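Peptidoglycan D,D-transpeptidase MrdA (Pseudomonas aeruginosa, PDB 7KIS) probably catalyses cross-linking of peptidoglycan in the cell wall as a penicillin-binding D,D-transpeptidase of the inner membrane. Local coordinates at residues A[270-275]-A[579-584]; A[406-411]-A[463-468]; A[412-417]-A[459-464]; A[475-480]-A[491-496]. One frame throughout, in Å; residues are numbered along the deposited sequence.

Contact 1 of 4, residues A[270-275]-A[579-584]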
loop_
_atom_site.group_PDB
_atom_site.type_symbol
_atom_site.label_atom_id
_atom_site.label_comp_id
_atom_site.label_asym_id
_atom_site.label_seq_id
_atom_site.Cartn_x
_atom_site.Cartn_y
_atom_site.Cartn_z
ATOM N N ILE A 270 6.905 2.374 1.027
ATOM C CA ILE A 270 6.066 3.564 1.153
ATOM C C ILE A 270 5.099 3.597 -0.023
ATOM O O ILE A 270 5.514 3.443 -1.176
ATOM C CB ILE A 270 6.900 4.861 1.192
ATOM C CG1 ILE A 270 7.785 4.900 2.438
ATOM C CG2 ILE A 270 5.998 6.082 1.150
ATOM C CD1 ILE A 270 8.736 6.073 2.460
ATOM N N VAL A 271 3.814 3.800 0.263
ATOM C CA VAL A 271 2.767 3.838 -0.755
ATOM C C VAL A 271 1.894 5.058 -0.497
ATOM O O VAL A 271 1.328 5.198 0.593
ATOM C CB VAL A 271 1.913 2.558 -0.761
ATOM C CG1 VAL A 271 0.812 2.668 -1.803
ATOM C CG2 VAL A 271 2.782 1.340 -1.026
ATOM N N ALA A 272 1.780 5.933 -1.493
ATOM C CA ALA A 272 0.951 7.127 -1.400
ATOM C C ALA A 272 -0.200 7.017 -2.391
ATOM O O ALA A 272 0.004 6.641 -3.549
ATOM C CB ALA A 272 1.771 8.388 -1.674
ATOM N N ILE A 273 -1.404 7.355 -1.936
ATOM C CA ILE A 273 -2.622 7.205 -2.723
ATOM C C ILE A 273 -3.416 8.507 -2.696
ATOM O O ILE A 273 -3.564 9.132 -1.641
ATOM C CB ILE A 273 -3.490 6.041 -2.206
ATOM C CG1 ILE A 273 -2.739 4.713 -2.317
ATOM C CG2 ILE A 273 -4.820 6.003 -2.941
ATOM C CD1 ILE A 273 -3.630 3.491 -2.322
ATOM N N GLN A 274 -3.918 8.920 -3.865
ATOM C CA GLN A 274 -4.915 9.980 -3.934
ATOM C C GLN A 274 -6.284 9.339 -3.723
ATOM O O GLN A 274 -6.790 8.650 -4.619
ATOM C CB GLN A 274 -4.854 10.722 -5.271
ATOM C CG GLN A 274 -5.697 11.984 -5.302
ATOM C CD GLN A 274 -5.256 12.967 -6.376
ATOM O OE1 GLN A 274 -5.440 12.725 -7.570
ATOM N NE2 GLN A 274 -4.691 14.092 -5.952
ATOM N N PRO A 275 -6.922 9.559 -2.567
ATOM C CA PRO A 275 -8.116 8.765 -2.228
ATOM C C PRO A 275 -9.321 9.012 -3.125
ATOM O O PRO A 275 -10.103 8.076 -3.345
ATOM C CB PRO A 275 -8.402 9.178 -0.779
ATOM C CG PRO A 275 -7.833 10.555 -0.667
ATOM C CD PRO A 275 -6.616 10.575 -1.544
ATOM N N ILE A 579 -4.211 13.270 0.173
ATOM C CA ILE A 579 -3.114 12.309 0.139
ATOM C C ILE A 579 -3.364 11.262 1.214
ATOM O O ILE A 579 -3.837 11.582 2.307
ATOM C CB ILE A 579 -1.746 13.005 0.343
ATOM C CG1 ILE A 579 -0.602 11.990 0.338
ATOM C CG2 ILE A 579 -1.719 13.794 1.645
ATOM C CD1 ILE A 579 -0.041 11.703 -1.029
ATOM N N ALA A 580 -3.067 10.004 0.893
ATOM C CA ALA A 580 -3.125 8.902 1.847
ATOM C C ALA A 580 -1.834 8.105 1.742
ATOM O O ALA A 580 -1.465 7.663 0.651
ATOM C CB ALA A 580 -4.336 8.001 1.587
ATOM N N VAL A 581 -1.151 7.921 2.872
ATOM C CA VAL A 581 0.181 7.328 2.900
ATOM C C VAL A 581 0.203 6.179 3.899
ATOM O O VAL A 581 -0.384 6.274 4.982
ATOM C CB VAL A 581 1.263 8.372 3.256
ATOM C CG1 VAL A 581 2.653 7.768 3.132
ATOM C CG2 VAL A 581 1.139 9.597 2.371
ATOM N N ALA A 582 0.882 5.095 3.530
ATOM C CA ALA A 582 1.189 3.996 4.436
ATOM C C ALA A 582 2.682 3.720 4.359
ATOM O O ALA A 582 3.228 3.557 3.263
ATOM C CB ALA A 582 0.394 2.736 4.085
ATOM N N VAL A 583 3.342 3.681 5.515
ATOM C CA VAL A 583 4.792 3.533 5.591
ATOM C C VAL A 583 5.135 2.352 6.487
ATOM O O VAL A 583 4.600 2.226 7.594
ATOM C CB VAL A 583 5.473 4.817 6.097
ATOM C CG1 VAL A 583 6.981 4.646 6.100
ATOM C CG2 VAL A 583 5.090 5.986 5.204
ATOM N N MET A 584 6.021 1.486 6.003
ATOM C CA MET A 584 6.561 0.368 6.770
ATOM C C MET A 584 8.081 0.494 6.767
ATOM O O MET A 584 8.714 0.371 5.713
ATOM C CB MET A 584 6.116 -0.966 6.173
ATOM C CG MET A 584 6.269 -2.157 7.104
ATOM S SD MET A 584 7.939 -2.834 7.141
ATOM C CE MET A 584 8.322 -2.885 5.394
#
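The carbonyl oxygen of Val271 is gripped twice by the facing strand: Ala582 N donates to Val271 O at 3.0 Å, and Val581 CA-H approaches Val271 O at 3.3 Å. Val271 N returns a bond to Ala582 O, closing the hydrogen-bonded pair, and Ile273 with Ala580 repeats the pattern two residues on. Strands 268-273 and 579-585 are thus adjacent and antiparallel in the transpeptidase-domain sheet, 579-585 the middle one of five and 268-273 between it and outermost strand 280-286.

Side chains alternate between two faces. On one, Ile270 and Val583 lie side by side, Ile270 CG1 meeting Val583 CG1 at 3.8 Å. The torsion of Ile579, with CG1 anti to the backbone N (chi1 179°), starts the branch whose CD1 touches Ala272 CB at 3.8 Å. These branched residues suit extended strands and fill the layer under helix 591-607, where Val598, Val599 and Leu607 meet them. On the other face Ala580 and Ala582 have only a methyl, which lets Ala463 and Ala467 of helix 459-470 come close.

Backbone polarity is therefore spent between strands, here and toward strands 280-286 and 566-572, while both faces offer apolar carbon to the helices of a buried core.

Contact 2 of 4, residues A[406-411]-A[463-468]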
loop_
_atom_site.group_PDB
_atom_site.type_symbol
_atom_site.label_atom_id
_atom_site.label_comp_id
_atom_site.label_asym_id
_atom_site.label_seq_id
_atom_site.Cartn_x
_atom_site.Cartn_y
_atom_site.Cartn_z
ATOM N N SER A 406 -12.692 -7.559 5.611
ATOM C CA SER A 406 -12.582 -7.977 4.218
ATOM C C SER A 406 -13.119 -6.901 3.284
ATOM O O SER A 406 -12.527 -6.633 2.232
ATOM C CB SER A 406 -13.317 -9.298 3.997
ATOM O OG SER A 406 -12.806 -9.977 2.862
ATOM N N ARG A 407 -14.239 -6.273 3.652
ATOM C CA ARG A 407 -14.783 -5.188 2.845
ATOM C C ARG A 407 -13.841 -3.994 2.788
ATOM O O ARG A 407 -14.016 -3.120 1.933
ATOM C CB ARG A 407 -16.150 -4.763 3.386
ATOM C CG ARG A 407 -17.126 -5.917 3.541
ATOM C CD ARG A 407 -18.547 -5.523 3.173
ATOM N NE ARG A 407 -19.010 -4.352 3.910
ATOM C CZ ARG A 407 -19.708 -4.410 5.039
ATOM N NH1 ARG A 407 -20.020 -5.586 5.566
ATOM N NH2 ARG A 407 -20.092 -3.293 5.641
ATOM N N PHE A 408 -12.849 -3.939 3.676
ATOM C CA PHE A 408 -11.812 -2.918 3.642
ATOM C C PHE A 408 -10.641 -3.307 2.749
ATOM O O PHE A 408 -9.716 -2.505 2.578
ATOM C CB PHE A 408 -11.302 -2.630 5.057
ATOM C CG PHE A 408 -11.907 -1.408 5.685
ATOM C CD1 PHE A 408 -13.227 -1.406 6.101
ATOM C CD2 PHE A 408 -11.153 -0.259 5.859
ATOM C CE1 PHE A 408 -13.786 -0.279 6.679
ATOM C CE2 PHE A 408 -11.705 0.871 6.436
ATOM C CZ PHE A 408 -13.022 0.860 6.846
ATOM N N GLY A 409 -10.651 -4.515 2.191
ATOM C CA GLY A 409 -9.621 -4.954 1.274
ATOM C C GLY A 409 -8.582 -5.894 1.844
ATOM O O GLY A 409 -7.610 -6.206 1.146
ATOM N N PHE A 410 -8.754 -6.361 3.077
ATOM C CA PHE A 410 -7.839 -7.325 3.675
ATOM C C PHE A 410 -8.268 -8.743 3.320
ATOM O O PHE A 410 -9.452 -9.082 3.409
ATOM C CB PHE A 410 -7.785 -7.144 5.192
ATOM C CG PHE A 410 -7.254 -5.806 5.622
ATOM C CD1 PHE A 410 -5.925 -5.475 5.416
ATOM C CD2 PHE A 410 -8.086 -4.877 6.226
ATOM C CE1 PHE A 410 -5.434 -4.243 5.808
ATOM C CE2 PHE A 410 -7.601 -3.642 6.620
ATOM C CZ PHE A 410 -6.273 -3.325 6.410
ATOM N N GLY A 411 -7.303 -9.568 2.921
ATOM C CA GLY A 411 -7.593 -10.924 2.496
ATOM C C GLY A 411 -7.134 -11.238 1.086
ATOM O O GLY A 411 -6.308 -12.133 0.890
ATOM N N ALA A 463 -2.435 1.004 2.650
ATOM C CA ALA A 463 -2.640 2.322 2.056
ATOM C C ALA A 463 -4.045 2.469 1.489
ATOM O O ALA A 463 -4.633 3.554 1.546
ATOM C CB ALA A 463 -1.596 2.577 0.970
ATOM N N GLN A 464 -4.599 1.389 0.934
ATOM C CA GLN A 464 -5.968 1.447 0.431
ATOM C C GLN A 464 -6.964 1.607 1.573
ATOM O O GLN A 464 -7.970 2.311 1.433
ATOM C CB GLN A 464 -6.280 0.197 -0.393
ATOM C CG GLN A 464 -7.724 0.097 -0.868
ATOM C CD GLN A 464 -8.229 1.378 -1.513
ATOM O OE1 GLN A 464 -7.498 2.060 -2.234
ATOM N NE2 GLN A 464 -9.489 1.710 -1.255
ATOM N N MET A 465 -6.697 0.964 2.712
ATOM C CA MET A 465 -7.523 1.185 3.894
ATOM C C MET A 465 -7.436 2.635 4.352
ATOM O O MET A 465 -8.437 3.222 4.780
ATOM C CB MET A 465 -7.095 0.239 5.014
ATOM C CG MET A 465 -7.556 0.665 6.396
ATOM S SD MET A 465 -6.514 0.016 7.715
ATOM C CE MET A 465 -6.931 1.142 9.044
ATOM N N THR A 466 -6.247 3.234 4.258
ATOM C CA THR A 466 -6.090 4.634 4.631
ATOM C C THR A 466 -6.857 5.546 3.682
ATOM O O THR A 466 -7.509 6.501 4.121
ATOM C CB THR A 466 -4.609 5.008 4.648
ATOM O OG1 THR A 466 -3.851 3.934 5.218
ATOM C CG2 THR A 466 -4.394 6.268 5.465
ATOM N N ALA A 467 -6.783 5.275 2.377
ATOM C CA ALA A 467 -7.583 6.029 1.419
ATOM C C ALA A 467 -9.071 5.800 1.632
ATOM O O ALA A 467 -9.880 6.705 1.395
ATOM C CB ALA A 467 -7.189 5.653 -0.010
ATOM N N LEU A 468 -9.450 4.600 2.079
ATOM C CA LEU A 468 -10.856 4.304 2.331
ATOM C C LEU A 468 -11.403 5.135 3.483
ATOM O O LEU A 468 -12.522 5.656 3.404
ATOM C CB LEU A 468 -11.023 2.814 2.621
ATOM C CG LEU A 468 -12.217 2.090 2.002
ATOM C CD1 LEU A 468 -12.516 2.615 0.607
ATOM C CD2 LEU A 468 -11.934 0.600 1.969
#
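The Schellman motif that ends helix 398-407 brings Phe408 and Phe410, one before and one after Gly409, against Met465 and Leu468 of helix 459-470. Gly409 has a positive phi (103°), and its N bonds back to Ser406 O at 2.8 Å. A side chain at this positive phi would crowd the carbonyl oxygen of Phe408, and glycine has none.

Met465 serves both rings. Its CG is anti to the backbone N (chi1 161°) and meets the edge of Phe408, with Met465 CG at 3.8 Å from Phe408 CD2. The chain then runs on extended, and its sulfur reaches the edge of the second ring, where Met465 SD lies 3.6 Å from Phe410 CZ. The sulfur sits practically in the ring plane, 88° off the normal, so this is an edge-type Met-aromatic contact in which the polarisable sulfur faces the slightly positive ring hydrogens. Leu468 takes a different approach: its CD2 methyl lies over one face of Phe408, 4.1 Å from Phe408 CD2, and also rests against the backbone of that residue. A long flexible methionine and a branched leucine, one turn apart, can thus cover the same ring at its edge and on its face.

Phe408 also packs on Ala332 and Leu335 of helix 330-340, and Met465 touches Ala332 too; the Met465 side chain is about 10 Å from that of Ser327, the predicted acyl-ester nucleophile. Another side of helix 459-470 rests on the sheet of strands 268-273 and 579-585.

Contact 3 of 4, residues A[412-417]-A[459-464]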
loop_
_atom_site.group_PDB
_atom_site.type_symbol
_atom_site.label_atom_id
_atom_site.label_comp_id
_atom_site.label_asym_id
_atom_site.label_seq_id
_atom_site.Cartn_x
_atom_site.Cartn_y
_atom_site.Cartn_z
ATOM N N GLN A 412 -7.695 -10.553 0.096
ATOM C CA GLN A 412 -7.245 -10.618 -1.290
ATOM C C GLN A 412 -6.639 -9.278 -1.706
ATOM O O GLN A 412 -6.574 -8.325 -0.924
ATOM C CB GLN A 412 -8.374 -11.045 -2.227
ATOM C CG GLN A 412 -9.653 -10.254 -2.120
ATOM C CD GLN A 412 -10.759 -10.872 -2.952
ATOM O OE1 GLN A 412 -10.702 -12.053 -3.296
ATOM N NE2 GLN A 412 -11.769 -10.078 -3.282
ATOM N N LYS A 413 -6.190 -9.214 -2.959
ATOM C CA LYS A 413 -5.486 -8.043 -3.461
ATOM C C LYS A 413 -6.459 -6.905 -3.743
ATOM O O LYS A 413 -7.648 -7.121 -3.993
ATOM C CB LYS A 413 -4.740 -8.392 -4.750
ATOM C CG LYS A 413 -5.687 -8.821 -5.866
ATOM C CD LYS A 413 -5.214 -10.051 -6.620
ATOM C CE LYS A 413 -4.105 -9.719 -7.599
ATOM N NZ LYS A 413 -3.775 -10.894 -8.453
ATOM N N VAL A 414 -5.940 -5.682 -3.691
ATOM C CA VAL A 414 -6.757 -4.481 -3.766
ATOM C C VAL A 414 -6.567 -3.749 -5.089
ATOM O O VAL A 414 -7.536 -3.262 -5.674
ATOM C CB VAL A 414 -6.475 -3.541 -2.573
ATOM C CG1 VAL A 414 -7.158 -4.057 -1.323
ATOM C CG2 VAL A 414 -4.981 -3.400 -2.346
ATOM N N ALA A 415 -5.330 -3.657 -5.571
ATOM C CA ALA A 415 -5.012 -2.780 -6.686
ATOM C C ALA A 415 -5.587 -3.322 -7.992
ATOM O O ALA A 415 -5.949 -4.496 -8.110
ATOM C CB ALA A 415 -3.501 -2.601 -6.814
ATOM N N LEU A 416 -5.658 -2.439 -8.988
ATOM C CA LEU A 416 -6.170 -2.797 -10.304
ATOM C C LEU A 416 -5.100 -3.411 -11.200
ATOM O O LEU A 416 -5.369 -4.405 -11.882
ATOM C CB LEU A 416 -6.777 -1.568 -10.987
ATOM C CG LEU A 416 -7.261 -1.759 -12.427
ATOM C CD1 LEU A 416 -8.310 -2.861 -12.505
ATOM C CD2 LEU A 416 -7.807 -0.458 -12.988
ATOM N N ASP A 417 -3.890 -2.849 -11.209
ATOM C CA ASP A 417 -2.863 -3.229 -12.175
ATOM C C ASP A 417 -1.492 -3.363 -11.507
ATOM O O ASP A 417 -0.530 -2.684 -11.850
ATOM C CB ASP A 417 -2.808 -2.212 -13.315
ATOM C CG ASP A 417 -2.835 -0.777 -12.817
ATOM O OD1 ASP A 417 -2.489 -0.546 -11.641
ATOM O OD2 ASP A 417 -3.203 0.120 -13.604
ATOM N N PRO A 459 1.625 -3.632 2.296
ATOM C CA PRO A 459 1.620 -2.168 2.465
ATOM C C PRO A 459 0.675 -1.443 1.522
ATOM O O PRO A 459 0.368 -0.269 1.762
ATOM C CB PRO A 459 3.081 -1.780 2.201
ATOM C CG PRO A 459 3.857 -3.013 2.522
ATOM C CD PRO A 459 2.986 -4.157 2.097
ATOM N N ILE A 460 0.204 -2.095 0.460
ATOM C CA ILE A 460 -0.801 -1.474 -0.396
ATOM C C ILE A 460 -2.198 -1.709 0.169
ATOM O O ILE A 460 -3.061 -0.827 0.102
ATOM C CB ILE A 460 -0.667 -1.998 -1.839
ATOM C CG1 ILE A 460 -1.837 -1.522 -2.705
ATOM C CG2 ILE A 460 -0.559 -3.516 -1.858
ATOM C CD1 ILE A 460 -1.855 -0.029 -2.939
ATOM N N GLN A 461 -2.441 -2.894 0.737
ATOM C CA GLN A 461 -3.691 -3.132 1.453
ATOM C C GLN A 461 -3.866 -2.137 2.594
ATOM O O GLN A 461 -4.986 -1.704 2.885
ATOM C CB GLN A 461 -3.727 -4.565 1.983
ATOM C CG GLN A 461 -4.328 -5.572 1.023
ATOM C CD GLN A 461 -4.090 -7.001 1.465
ATOM O OE1 GLN A 461 -3.314 -7.254 2.385
ATOM N NE2 GLN A 461 -4.760 -7.944 0.813
ATOM N N LEU A 462 -2.764 -1.763 3.249
ATOM C CA LEU A 462 -2.825 -0.752 4.299
ATOM C C LEU A 462 -3.136 0.622 3.721
ATOM O O LEU A 462 -3.997 1.343 4.238
ATOM C CB LEU A 462 -1.505 -0.715 5.071
ATOM C CG LEU A 462 -1.308 -1.675 6.245
ATOM C CD1 LEU A 462 -0.720 -2.992 5.774
ATOM C CD2 LEU A 462 -0.413 -1.039 7.291
ATOM N N ALA A 463 -2.435 1.004 2.650
ATOM C CA ALA A 463 -2.640 2.322 2.056
ATOM C C ALA A 463 -4.045 2.469 1.489
ATOM O O ALA A 463 -4.633 3.554 1.546
ATOM C CB ALA A 463 -1.596 2.577 0.970
ATOM N N GLN A 464 -4.599 1.389 0.934
ATOM C CA GLN A 464 -5.968 1.447 0.431
ATOM C C GLN A 464 -6.964 1.607 1.573
ATOM O O GLN A 464 -7.970 2.311 1.433
ATOM C CB GLN A 464 -6.280 0.197 -0.393
ATOM C CG GLN A 464 -7.724 0.097 -0.868
ATOM C CD GLN A 464 -8.229 1.378 -1.513
ATOM O OE1 GLN A 464 -7.498 2.060 -2.234
ATOM N NE2 GLN A 464 -9.489 1.710 -1.255
#
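Val414 packs on the first turns of helix 459-470, a helix that lies on the central sheet of the penicillin-binding transpeptidase fold. Its CB bond points toward the helix, and three side chains receive it. Val414 CG2 meets Ile460 CG1 at 3.7 Å, the two side chains running antiparallel as they pass. Val414 CG1 lies 4.0 Å from Gln461 CG, and Val414 CB lies 4.2 Å from Gln464 CG, so the glutamines use their aliphatic parts here. A compact branched residue suits this place, since its two methyls can serve two neighbours at once.

Beside this apolar patch, Gln461 NE2 donates to the backbone Gln412 O. The chain of Gln461 is extended beyond CG, which carries its amide out to the loop. The acceptor lies nearly in the amide plane, 4° out of it, whereas the donor stands well above the carbonyl plane of Gln412. NE2 also bonds to Asp423 O, its stronger partner, and Gln461 OE1 takes Thr458 N just before the helix; both ends of the amide are therefore used, which fixes its rotation.

Farther out, the loop is positioned by acidic side chains. Glu421 receives the backbone N of Val414 at OE1 and that of Ala415 at OE2, while Ile460 and its helix press on Val271 and Ile273 of the sheet. At the far end of the loop Asp417 joins it to neighbouring parts: its OD1 accepts from Leu480 N, and its OD2 is hydrogen-bonded to both Ala481 N and Tyr211 OH.

Contact 4 of 4, residues A[475-480]-A[491-496]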
loop_
_atom_site.group_PDB
_atom_site.type_symbol
_atom_site.label_atom_id
_atom_site.label_comp_id
_atom_site.label_asym_id
_atom_site.label_seq_id
_atom_site.Cartn_x
_atom_site.Cartn_y
_atom_site.Cartn_z
ATOM N N TRP A 475 -15.393 2.939 -2.616
ATOM C CA TRP A 475 -14.374 1.965 -2.981
ATOM C C TRP A 475 -13.907 2.249 -4.402
ATOM O O TRP A 475 -14.667 2.083 -5.361
ATOM C CB TRP A 475 -14.921 0.546 -2.859
ATOM C CG TRP A 475 -14.249 -0.270 -1.803
ATOM C CD1 TRP A 475 -14.774 -0.650 -0.603
ATOM C CD2 TRP A 475 -12.924 -0.813 -1.850
ATOM N NE1 TRP A 475 -13.861 -1.396 0.100
ATOM C CE2 TRP A 475 -12.715 -1.510 -0.643
ATOM C CE3 TRP A 475 -11.893 -0.777 -2.795
ATOM C CZ2 TRP A 475 -11.520 -2.164 -0.356
ATOM C CZ3 TRP A 475 -10.707 -1.427 -2.507
ATOM C CH2 TRP A 475 -10.530 -2.111 -1.298
ATOM N N ILE A 476 -12.653 2.673 -4.535
ATOM C CA ILE A 476 -11.983 2.791 -5.823
ATOM C C ILE A 476 -10.617 2.139 -5.685
ATOM O O ILE A 476 -9.819 2.539 -4.828
ATOM C CB ILE A 476 -11.837 4.255 -6.272
ATOM C CG1 ILE A 476 -13.193 4.966 -6.260
ATOM C CG2 ILE A 476 -11.201 4.328 -7.653
ATOM C CD1 ILE A 476 -13.090 6.472 -6.204
ATOM N N ARG A 477 -10.350 1.146 -6.525
ATOM C CA ARG A 477 -9.129 0.369 -6.393
ATOM C C ARG A 477 -7.916 1.213 -6.774
ATOM O O ARG A 477 -7.991 2.022 -7.705
ATOM C CB ARG A 477 -9.197 -0.881 -7.267
ATOM C CG ARG A 477 -10.339 -1.813 -6.903
ATOM C CD ARG A 477 -10.149 -3.197 -7.497
ATOM N NE ARG A 477 -10.958 -4.193 -6.801
ATOM C CZ ARG A 477 -10.905 -5.499 -7.040
ATOM N NH1 ARG A 477 -10.081 -5.975 -7.964
ATOM N NH2 ARG A 477 -11.679 -6.331 -6.355
ATOM N N PRO A 478 -6.793 1.057 -6.076
ATOM C CA PRO A 478 -5.569 1.740 -6.500
ATOM C C PRO A 478 -5.134 1.248 -7.870
ATOM O O PRO A 478 -5.383 0.102 -8.251
ATOM C CB PRO A 478 -4.548 1.362 -5.418
ATOM C CG PRO A 478 -5.360 0.860 -4.264
ATOM C CD PRO A 478 -6.589 0.254 -4.859
ATOM N N HIS A 479 -4.477 2.130 -8.617
ATOM C CA HIS A 479 -4.023 1.776 -9.952
ATOM C C HIS A 479 -2.838 2.652 -10.322
ATOM O O HIS A 479 -2.838 3.855 -10.050
ATOM C CB HIS A 479 -5.147 1.926 -10.987
ATOM C CG HIS A 479 -5.845 3.250 -10.939
ATOM N ND1 HIS A 479 -5.703 4.201 -11.926
ATOM C CD2 HIS A 479 -6.699 3.776 -10.028
ATOM C CE1 HIS A 479 -6.435 5.260 -11.623
ATOM N NE2 HIS A 479 -7.049 5.028 -10.477
ATOM N N LEU A 480 -1.834 2.037 -10.947
ATOM C CA LEU A 480 -0.677 2.783 -11.427
ATOM C C LEU A 480 -0.976 3.452 -12.762
ATOM O O LEU A 480 -0.775 4.661 -12.919
ATOM C CB LEU A 480 0.532 1.853 -11.546
ATOM C CG LEU A 480 1.007 1.208 -10.244
ATOM C CD1 LEU A 480 1.543 -0.193 -10.491
ATOM C CD2 LEU A 480 2.061 2.075 -9.583
ATOM N N ASP A 491 -12.126 -0.604 -14.149
ATOM C CA ASP A 491 -12.060 -1.749 -13.252
ATOM C C ASP A 491 -13.093 -2.796 -13.645
ATOM O O ASP A 491 -14.298 -2.532 -13.527
ATOM C CB ASP A 491 -12.281 -1.288 -11.812
ATOM C CG ASP A 491 -12.061 -2.394 -10.800
ATOM O OD1 ASP A 491 -11.559 -3.472 -11.182
ATOM O OD2 ASP A 491 -12.386 -2.181 -9.614
ATOM N N PRO A 492 -12.686 -3.978 -14.115
ATOM C CA PRO A 492 -13.684 -4.985 -14.507
ATOM C C PRO A 492 -14.438 -5.563 -13.325
ATOM O O PRO A 492 -15.617 -5.912 -13.469
ATOM C CB PRO A 492 -12.848 -6.057 -15.225
ATOM C CG PRO A 492 -11.496 -5.433 -15.456
ATOM C CD PRO A 492 -11.311 -4.441 -14.357
ATOM N N ASP A 493 -13.799 -5.679 -12.159
ATOM C CA ASP A 493 -14.432 -6.208 -10.951
ATOM C C ASP A 493 -14.297 -5.182 -9.834
ATOM O O ASP A 493 -13.305 -5.187 -9.088
ATOM C CB ASP A 493 -13.810 -7.544 -10.551
ATOM C CG ASP A 493 -14.461 -8.144 -9.321
ATOM O OD1 ASP A 493 -13.742 -8.409 -8.335
ATOM O OD2 ASP A 493 -15.693 -8.349 -9.340
ATOM N N PRO A 494 -15.264 -4.281 -9.684
ATOM C CA PRO A 494 -15.203 -3.297 -8.598
ATOM C C PRO A 494 -15.477 -3.939 -7.246
ATOM O O PRO A 494 -15.840 -5.112 -7.132
ATOM C CB PRO A 494 -16.292 -2.281 -8.963
ATOM C CG PRO A 494 -16.649 -2.571 -10.396
ATOM C CD PRO A 494 -16.396 -4.031 -10.589
ATOM N N MET A 495 -15.292 -3.134 -6.201
ATOM C CA MET A 495 -15.629 -3.513 -4.841
ATOM C C MET A 495 -16.801 -2.677 -4.343
ATOM O O MET A 495 -16.863 -1.474 -4.622
ATOM C CB MET A 495 -14.436 -3.328 -3.894
ATOM C CG MET A 495 -13.403 -4.441 -3.971
ATOM S SD MET A 495 -12.863 -5.004 -2.346
ATOM C CE MET A 495 -14.261 -6.005 -1.848
ATOM N N PRO A 496 -17.745 -3.275 -3.619
ATOM C CA PRO A 496 -18.884 -2.498 -3.117
ATOM C C PRO A 496 -18.434 -1.477 -2.086
ATOM O O PRO A 496 -17.559 -1.744 -1.261
ATOM C CB PRO A 496 -19.799 -3.560 -2.492
ATOM C CG PRO A 496 -19.318 -4.871 -3.043
ATOM C CD PRO A 496 -17.852 -4.701 -3.270
HETATM O O HOH W 1 -13.398 -0.407 -6.882
#
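An Asx turn, in which Asp491 OD1 accepts from Asp493 N at 3.3 Å, shapes the loop that receives Arg477. The arginine chain is extended from CG to NE, and its guanidinium slides beneath the turn, with Asp493 O standing 3.2 Å above the centre of the guanidinium plane. Two carboxylates complete a salt-bridge network. Asp493 OD1 lies 3.5 Å from Arg477 NH2 and Asp491 OD2 a long 3.7 Å from Arg477 NE, both well out of the guanidinium plane, so charge attraction acts here without an N-H aimed at either oxygen.

The two loops enter and leave strand 481-484, an outermost strand of the mixed sheet, and Met495 fills the ground between Arg477 and Trp475. Met495 CG, anti to the carbonyl carbon (chi1 -79°), is thereby set at the guanidinium edge, 3.5 Å from Arg477 NH2. Met495 CB makes a CH-pi contact with the five-membered ring of Trp475, while the chain bends at chi2 and chi3 and Met495 SD lies over the six-membered ring, 3.8 Å from its centroid and 14° off the normal. The broad indole suits a long, polarisable side chain that can follow its face.

The polar end of the indole turns to another partner, Trp475 NE1 donating to Arg407 O at the end of helix 398-407. A water makes weak bonds to Trp475 O, Asp491 OD2 and Met495 N.

Overall arrangement
All four contacts lie in the transpeptidase domain and gather round helix 459-470. Contact 1 pairs strands close in space but about 300 residues apart in sequence, and the other three are nested in the loop it closes. Contacts 2 and 3 share Ala463 and Gln464, with centres 7 Å apart; contact 4 follows them along the chain, 11 and 10 Å away, nearer the surface. Layer follows layer: the sheet of contact 1 carries the helix, whose other sides receive residues 406-417 and the Trp475 loop. Links such as Leu416 N to Pro478 O (2.7 Å) tie contacts 3 and 4, so the loops around the helix are joined to one another as well as to it.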